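Local atomic coordinates of glutathione S-transferase (Cupriavidus metallidurans, PDB entry 4MK3), a protein that probably catalyses the conjugation of glutathione to electrophilic substrates, as in other glutathione transferases, and is seen here with bound glutathione sulfinic acid. Residues A155-M160 and I196-R201; A185-D190 and A207-I212. One frame throughout, in Å; residues are numbered along the deposited sequence.

How the contacts relate
Both contacts lie in the all-helical C-terminal domain of the glutathione transferase fold, with their centres about 11 Å apart. Helix 177-192 of contact 2 joins them. Toward contact 1, its Leu-186 CD2 lies 3.5 Å from Leu-157 CD2, and its Asp-190 OD2 forms a salt bridge of 2.8 Å with Arg-199 NH1. Along the chain the four segments alternate, 155-160, 185-190, 196-201 and 207-212, which interlocks the two contacts. Neither belongs to the glutathione pocket: in contact 2 the side chain of Ala-187 is about 13 Å from the bound glutathione sulfinic acid.

Contact 1: residues A155-M160 and I196-R201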
ATOM      1  N   ALA A 155      -0.294   3.293 -17.980  1.00 18.03           N
ATOM      2  CA  ALA A 155      -1.278   4.267 -17.520  1.00 18.96           C
ATOM      3  C   ALA A 155      -0.729   5.119 -16.386  1.00 18.93           C
ATOM      4  O   ALA A 155      -0.956   6.340 -16.327  1.00 17.91           O
ATOM      5  CB  ALA A 155      -2.565   3.550 -17.095  1.00 17.58           C
ATOM      6  N   ALA A 156       0.006   4.488 -15.480  1.00 15.43           N
ATOM      7  CA  ALA A 156       0.580   5.230 -14.359  1.00 14.19           C
ATOM      8  C   ALA A 156       1.608   6.235 -14.862  1.00 16.50           C
ATOM      9  O   ALA A 156       1.686   7.350 -14.344  1.00 16.01           O
ATOM     10  CB  ALA A 156       1.205   4.283 -13.361  1.00 16.41           C
ATOM     11  N   LEU A 157       2.424   5.834 -15.833  1.00 17.26           N
ATOM     12  CA  LEU A 157       3.397   6.748 -16.434  1.00 16.49           C
ATOM     13  C   LEU A 157       2.713   7.944 -17.059  1.00 18.50           C
ATOM     14  O   LEU A 157       3.159   9.067 -16.875  1.00 17.55           O
ATOM     15  CB  LEU A 157       4.284   6.048 -17.451  1.00 16.40           C
ATOM     16  CG  LEU A 157       5.266   5.041 -16.862  1.00 16.94           C
ATOM     17  CD1 LEU A 157       5.743   4.117 -17.957  1.00 20.39           C
ATOM     18  CD2 LEU A 157       6.420   5.787 -16.194  1.00 17.47           C
ATOM     19  N   THR A 158       1.648   7.711 -17.813  1.00 17.57           N
ATOM     20  CA  THR A 158       0.923   8.811 -18.432  1.00 16.93           C
ATOM     21  C   THR A 158       0.373   9.735 -17.347  1.00 17.60           C
ATOM     22  O   THR A 158       0.432  10.956 -17.483  1.00 17.94           O
ATOM     23  CB  THR A 158      -0.210   8.278 -19.254  1.00 16.99           C
ATOM     24  OG1 THR A 158       0.333   7.529 -20.347  1.00 22.32           O
ATOM     25  CG2 THR A 158      -1.057   9.405 -19.828  1.00 21.31           C
ATOM     26  N   ALA A 159      -0.166   9.170 -16.281  1.00 16.66           N
ATOM     27  CA  ALA A 159      -0.695   9.993 -15.196  1.00 16.93           C
ATOM     28  C   ALA A 159       0.405  10.788 -14.514  1.00 19.32           C
ATOM     29  O   ALA A 159       0.200  11.941 -14.126  1.00 17.72           O
ATOM     30  CB  ALA A 159      -1.448   9.137 -14.173  1.00 17.08           C
ATOM     31  N   MET A 160       1.573  10.186 -14.335  1.00 15.37           N
ATOM     32  CA  MET A 160       2.676  10.913 -13.713  1.00 14.18           C
ATOM     33  C   MET A 160       3.055  12.097 -14.606  1.00 16.39           C
ATOM     34  O   MET A 160       3.315  13.192 -14.104  1.00 16.25           O
ATOM     35  CB  MET A 160       3.897  10.028 -13.529  1.00 16.38           C
ATOM     36  CG  MET A 160       3.749   8.967 -12.454  1.00 15.73           C
ATOM     37  SD  MET A 160       5.185   7.871 -12.482  1.00 16.51           S
ATOM     38  CE  MET A 160       4.881   6.863 -11.042  1.00 15.32           C
ATOM     39  N   ILE A 196      10.469  -0.886 -21.416  1.00 24.38           N
ATOM     40  CA  ILE A 196       9.361   0.041 -21.280  1.00 22.73           C
ATOM     41  C   ILE A 196       9.906   1.444 -21.512  1.00 24.22           C
ATOM     42  O   ILE A 196      10.522   2.043 -20.637  1.00 25.18           O
ATOM     43  CB  ILE A 196       8.674  -0.093 -19.898  1.00 25.31           C
ATOM     44  CG1 ILE A 196       8.091  -1.504 -19.756  1.00 25.02           C
ATOM     45  CG2 ILE A 196       7.588   0.970 -19.723  1.00 27.03           C
ATOM     46  CD1 ILE A 196       7.444  -1.814 -18.404  1.00 24.52           C
ATOM     47  N   ALA A 197       9.666   1.970 -22.717  1.00 23.05           N
ATOM     48  CA  ALA A 197      10.386   3.142 -23.188  1.00 29.49           C
ATOM     49  C   ALA A 197       9.775   4.465 -22.730  1.00 26.62           C
ATOM     50  O   ALA A 197       9.479   5.344 -23.550  1.00 27.59           O
ATOM     51  CB  ALA A 197      10.478   3.099 -24.705  1.00 30.92           C
ATOM     52  N   TRP A 198       9.620   4.633 -21.420  1.00 20.57           N
ATOM     53  CA  TRP A 198       8.987   5.830 -20.896  1.00 18.44           C
ATOM     54  C   TRP A 198       9.743   7.103 -21.253  1.00 21.94           C
ATOM     55  O   TRP A 198       9.148   8.160 -21.360  1.00 21.14           O
ATOM     56  CB  TRP A 198       8.787   5.722 -19.387  1.00 19.68           C
ATOM     57  CG  TRP A 198      10.046   5.668 -18.558  1.00 18.03           C
ATOM     58  CD1 TRP A 198      10.696   4.545 -18.127  1.00 19.72           C
ATOM     59  CD2 TRP A 198      10.784   6.775 -18.044  1.00 19.16           C
ATOM     60  NE1 TRP A 198      11.791   4.889 -17.384  1.00 18.19           N
ATOM     61  CE2 TRP A 198      11.864   6.252 -17.303  1.00 17.44           C
ATOM     62  CE3 TRP A 198      10.640   8.162 -18.135  1.00 17.98           C
ATOM     63  CZ2 TRP A 198      12.797   7.064 -16.674  1.00 16.89           C
ATOM     64  CZ3 TRP A 198      11.557   8.965 -17.506  1.00 18.08           C
ATOM     65  CH2 TRP A 198      12.623   8.420 -16.773  1.00 17.98           C
ATOM     66  N   ARG A 199      11.054   7.006 -21.424  1.00 21.02           N
ATOM     67  CA  ARG A 199      11.890   8.185 -21.696  1.00 21.16           C
ATOM     68  C   ARG A 199      11.624   8.792 -23.067  1.00 26.04           C
ATOM     69  O   ARG A 199      11.783   9.992 -23.268  1.00 28.48           O
ATOM     70  CB  ARG A 199      13.367   7.802 -21.581  1.00 20.44           C
ATOM     71  CG  ARG A 199      13.776   7.521 -20.144  1.00 18.69           C
ATOM     72  CD  ARG A 199      15.192   6.976 -20.062  1.00 22.05           C
ATOM     73  NE  ARG A 199      15.585   6.948 -18.665  1.00 17.62           N
ATOM     74  CZ  ARG A 199      16.082   7.997 -18.016  1.00 19.67           C
ATOM     75  NH1 ARG A 199      16.375   7.915 -16.714  1.00 20.00           N
ATOM     76  NH2 ARG A 199      16.308   9.131 -18.674  1.00 23.54           N
ATOM     77  N   ASP A 200      11.245   7.951 -24.001  1.00 22.44           N
ATOM     78  CA  ASP A 200      10.860   8.441 -25.304  1.00 23.34           C
ATOM     79  C   ASP A 200       9.508   9.155 -25.221  1.00 31.05           C
ATOM     80  O   ASP A 200       9.356  10.225 -25.819  1.00 34.87           O
ATOM     81  CB  ASP A 200      10.864   7.285 -26.294  1.00 29.38           C
ATOM     82  CG  ASP A 200      12.262   6.727 -26.513  1.00 39.69           C
ATOM     83  OD1 ASP A 200      13.212   7.534 -26.593  1.00 47.31           O
ATOM     84  OD2 ASP A 200      12.412   5.494 -26.597  1.00 40.95           O
ATOM     85  N   ARG A 201       8.577   8.607 -24.427  1.00 22.80           N
ATOM     86  CA  ARG A 201       7.169   9.033 -24.362  1.00 22.86           C
ATOM     87  C   ARG A 201       6.928  10.325 -23.601  1.00 20.63           C
ATOM     88  O   ARG A 201       5.995  11.053 -23.927  1.00 22.99           O
ATOM     89  CB  ARG A 201       6.301   7.981 -23.643  1.00 25.05           C
ATOM     90  CG  ARG A 201       6.318   6.583 -24.222  1.00 30.14           C
ATOM     91  CD  ARG A 201       5.551   5.649 -23.280  1.00 27.90           C
ATOM     92  NE  ARG A 201       5.783   4.238 -23.577  1.00 30.20           N
ATOM     93  CZ  ARG A 201       5.349   3.237 -22.814  1.00 32.79           C
ATOM     94  NH1 ARG A 201       4.643   3.487 -21.717  1.00 30.41           N
ATOM     95  NH2 ARG A 201       5.623   1.981 -23.143  1.00 31.74           N
TER
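Leu-157, on helix 143-164, faces Trp-198 in the first turn of the short helix 198-201, and their CA atoms, 7.2 Å apart, mark the nearest approach of the two backbones. The leucine carries the contact from its side, inserting its forked end among three residues. Its CD1 lies 3.7 Å from Trp-198 CB, and its CD2 lies 4.0 Å from the same carbon, so both methyls bear on the root of the tryptophan side chain. The two side chains lie roughly perpendicular. The backbone of Trp-198 places CB toward Leu-157, and the position of CG between the backbone N and the carbonyl carbon (chi1 65°) turns the indole off toward helices 177-192 and 203-212. On this ring Arg-199 lays its CG 3.4 Å above the indole plane, near the ring's margin. Ile-196, just ahead of the N-cap residue Ala-197, adds its CG2 at 4.1 Å from Leu-157 CD1. At the exposed margin Arg-201, stretched out as far as NE, reaches across the leucine and brings NH1 to 4.0 Å from CD1. That nitrogen is held by a salt bridge to Asp-154, one turn before Thr-158 on helix 143-164, so the charged end is paired beside the apolar cluster. Leu-157 also packs on Leu-122 of helix 106-134. With 129 Å² buried and no polar bond between the segments, the contact rests on apolar packing around a single leucine, and the arginine's ion pair supplies a polar tie at its exposed edge.

Contact 2: residues A185-D190 and A207-I212; sequences ALAYLD and AFQEKI
Helix packing within the C-terminal domain of the glutathione transferase fold brings Leu-186 and Ala-187 of helix 177-192 against Phe-208 and Gln-209 of helix 203-212. Gln-209 reaches across with its CG anti to the backbone N (chi1 -165°) and then bends at chi2 (69°), which sets the amide against the neighbouring helix. Its side chain and that of Leu-186 run alongside each other, pointing opposite ways, with OE1 3.4 Å from Leu-186 CD1 and also against Leu-186 CB. The other end of the amide, NE2, lies 3.7 Å from Ala-187 CB. The local axes cross at -96° and come no nearer than 11.0 Å, a nearly perpendicular pairing in which side chains span the gap between the last two longer helices of this domain. NE2 donates to the backbone oxygen of Gly-183, one turn before Ala-187, and this bond fixes which way the amide is turned. OE1 is buried against the leucine and has no hydrogen-bonding partner in the model. With an alanine here, the Gly-183 carbonyl would probably lose this donor and a gap is likely to open beside Leu-186 and Ala-187. Beside the amide, Leu-186 CD1 also meets Phe-208 CD1 at 4.1 Å. The phenylalanine ring further touches Leu-164 of helix 143-164, while Trp-198 packs on both Leu-186 and Gln-209.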
ATOM      1  N   ALA A 185      10.491   4.909  -8.686  1.00 13.11           N
ATOM      2  CA  ALA A 185       9.719   4.125  -9.639  1.00 13.85           C
ATOM      3  C   ALA A 185      10.353   4.205 -11.027  1.00 14.73           C
ATOM      4  O   ALA A 185      10.531   3.182 -11.692  1.00 14.04           O
ATOM      5  CB  ALA A 185       8.250   4.572  -9.654  1.00 14.10           C
ATOM      6  N   LEU A 186      10.671   5.408 -11.479  1.00 14.02           N
ATOM      7  CA  LEU A 186      11.226   5.559 -12.812  1.00 15.08           C
ATOM      8  C   LEU A 186      12.595   4.902 -12.928  1.00 14.76           C
ATOM      9  O   LEU A 186      12.887   4.223 -13.904  1.00 14.92           O
ATOM     10  CB  LEU A 186      11.305   7.030 -13.188  1.00 13.37           C
ATOM     11  CG  LEU A 186       9.989   7.790 -13.303  1.00 15.47           C
ATOM     12  CD1 LEU A 186      10.270   9.251 -13.605  1.00 16.44           C
ATOM     13  CD2 LEU A 186       9.112   7.139 -14.378  1.00 17.51           C
ATOM     14  N   ALA A 187      13.422   5.053 -11.885  1.00 14.82           N
ATOM     15  CA  ALA A 187      14.718   4.409 -11.866  1.00 14.46           C
ATOM     16  C   ALA A 187      14.596   2.882 -11.845  1.00 13.61           C
ATOM     17  O   ALA A 187      15.434   2.174 -12.407  1.00 15.63           O
ATOM     18  CB  ALA A 187      15.530   4.893 -10.640  1.00 16.43           C
ATOM     19  N   TYR A 188      13.556   2.378 -11.180  1.00 14.45           N
ATOM     20  CA  TYR A 188      13.326   0.938 -11.177  1.00 16.17           C
ATOM     21  C   TYR A 188      13.004   0.415 -12.571  1.00 16.38           C
ATOM     22  O   TYR A 188      13.502  -0.634 -12.974  1.00 17.40           O
ATOM     23  CB  TYR A 188      12.226   0.540 -10.200  1.00 14.32           C
ATOM     24  CG  TYR A 188      12.080  -0.951 -10.079  1.00 17.69           C
ATOM     25  CD1 TYR A 188      13.017  -1.705  -9.391  1.00 18.22           C
ATOM     26  CD2 TYR A 188      10.992  -1.611 -10.623  1.00 18.23           C
ATOM     27  CE1 TYR A 188      12.885  -3.081  -9.277  1.00 20.01           C
ATOM     28  CE2 TYR A 188      10.852  -2.966 -10.499  1.00 21.50           C
ATOM     29  CZ  TYR A 188      11.791  -3.692  -9.816  1.00 19.03           C
ATOM     30  OH  TYR A 188      11.673  -5.075  -9.702  1.00 25.74           O
ATOM     31  N   LEU A 189      12.178   1.155 -13.316  1.00 14.54           N
ATOM     32  CA  LEU A 189      11.909   0.786 -14.698  1.00 16.02           C
ATOM     33  C   LEU A 189      13.182   0.816 -15.532  1.00 16.37           C
ATOM     34  O   LEU A 189      13.417  -0.099 -16.310  1.00 17.54           O
ATOM     35  CB  LEU A 189      10.847   1.705 -15.289  1.00 15.24           C
ATOM     36  CG  LEU A 189       9.421   1.587 -14.733  1.00 14.80           C
ATOM     37  CD1 LEU A 189       8.488   2.564 -15.467  1.00 17.35           C
ATOM     38  CD2 LEU A 189       8.855   0.175 -14.808  1.00 17.50           C
ATOM     39  N   ASP A 190      14.018   1.846 -15.369  1.00 15.88           N
ATOM     40  CA  ASP A 190      15.326   1.849 -16.064  1.00 16.87           C
ATOM     41  C   ASP A 190      16.163   0.582 -15.784  1.00 17.69           C
ATOM     42  O   ASP A 190      16.827   0.035 -16.660  1.00 20.98           O
ATOM     43  CB  ASP A 190      16.168   3.058 -15.653  1.00 18.48           C
ATOM     44  CG  ASP A 190      15.641   4.387 -16.160  1.00 19.71           C
ATOM     45  OD1 ASP A 190      14.949   4.469 -17.204  1.00 20.72           O
ATOM     46  OD2 ASP A 190      15.955   5.408 -15.508  1.00 19.38           O
ATOM     47  N   ALA A 207      13.225  15.021 -17.816  1.00 18.63           N
ATOM     48  CA  ALA A 207      13.863  16.176 -17.202  1.00 19.39           C
ATOM     49  C   ALA A 207      13.845  16.046 -15.676  1.00 16.87           C
ATOM     50  O   ALA A 207      14.823  16.354 -14.994  1.00 20.16           O
ATOM     51  CB  ALA A 207      13.165  17.456 -17.662  1.00 20.96           C
ATOM     52  N   PHE A 208      12.718  15.590 -15.153  1.00 16.12           N
ATOM     53  CA  PHE A 208      12.581  15.327 -13.725  1.00 16.02           C
ATOM     54  C   PHE A 208      13.623  14.338 -13.256  1.00 16.49           C
ATOM     55  O   PHE A 208      14.302  14.573 -12.261  1.00 17.08           O
ATOM     56  CB  PHE A 208      11.162  14.812 -13.452  1.00 15.48           C
ATOM     57  CG  PHE A 208      10.977  14.181 -12.101  1.00 14.27           C
ATOM     58  CD1 PHE A 208      11.219  12.832 -11.910  1.00 15.08           C
ATOM     59  CD2 PHE A 208      10.528  14.935 -11.042  1.00 16.15           C
ATOM     60  CE1 PHE A 208      11.033  12.249 -10.687  1.00 14.45           C
ATOM     61  CE2 PHE A 208      10.367  14.338  -9.779  1.00 15.96           C
ATOM     62  CZ  PHE A 208      10.623  13.011  -9.621  1.00 14.53           C
ATOM     63  N   GLN A 209      13.764  13.230 -13.978  1.00 17.04           N
ATOM     64  CA  GLN A 209      14.647  12.172 -13.501  1.00 15.86           C
ATOM     65  C   GLN A 209      16.109  12.592 -13.577  1.00 16.69           C
ATOM     66  O   GLN A 209      16.920  12.242 -12.710  1.00 17.31           O
ATOM     67  CB  GLN A 209      14.411  10.872 -14.276  1.00 16.42           C
ATOM     68  CG  GLN A 209      15.033   9.657 -13.584  1.00 16.21           C
ATOM     69  CD  GLN A 209      14.335   9.277 -12.295  1.00 16.71           C
ATOM     70  OE1 GLN A 209      13.260   9.767 -11.983  1.00 16.22           O
ATOM     71  NE2 GLN A 209      14.965   8.416 -11.519  1.00 16.69           N
ATOM     72  N   GLU A 210      16.454  13.349 -14.606  0.56 18.32           N
ATOM     73  CA  GLU A 210      17.819  13.840 -14.762  0.56 18.80           C
ATOM     74  C   GLU A 210      18.217  14.710 -13.581  0.56 20.29           C
ATOM     75  O   GLU A 210      19.360  14.672 -13.117  0.56 22.37           O
ATOM     76  CB  GLU A 210      17.953  14.612 -16.072  0.56 23.19           C
ATOM     77  CG  GLU A 210      17.970  13.712 -17.298  0.56 27.82           C
ATOM     78  CD  GLU A 210      18.331  14.456 -18.571  0.56 33.14           C
ATOM     79  OE1 GLU A 210      18.378  13.809 -19.640  0.56 38.76           O
ATOM     80  OE2 GLU A 210      18.572  15.680 -18.497  0.56 36.91           O
ATOM     81  N   LYS A 211      17.264  15.472 -13.069  1.00 18.15           N
ATOM     82  CA  LYS A 211      17.511  16.318 -11.912  1.00 18.98           C
ATOM     83  C   LYS A 211      17.580  15.505 -10.619  1.00 18.08           C
ATOM     84  O   LYS A 211      18.499  15.651  -9.810  1.00 19.22           O
ATOM     85  CB  LYS A 211      16.400  17.354 -11.813  1.00 20.90           C
ATOM     86  CG  LYS A 211      16.534  18.286 -10.660  1.00 25.03           C
ATOM     87  CD  LYS A 211      15.580  19.462 -10.818  1.00 24.55           C
ATOM     88  CE  LYS A 211      14.125  19.020 -10.818  1.00 22.19           C
ATOM     89  NZ  LYS A 211      13.263  20.218 -10.618  1.00 25.53           N
ATOM     90  N   ILE A 212      16.598  14.642 -10.400  1.00 16.67           N
ATOM     91  CA  ILE A 212      16.517  13.978  -9.123  1.00 17.16           C
ATOM     92  C   ILE A 212      17.709  13.041  -8.932  1.00 18.04           C
ATOM     93  O   ILE A 212      18.185  12.853  -7.799  1.00 17.37           O
ATOM     94  CB  ILE A 212      15.162  13.278  -8.930  1.00 16.97           C
ATOM     95  CG1 ILE A 212      14.853  13.153  -7.425  1.00 16.29           C
ATOM     96  CG2 ILE A 212      15.140  11.952  -9.651  1.00 15.98           C
ATOM     97  CD1 ILE A 212      13.474  12.620  -7.167  1.00 14.61           C
TER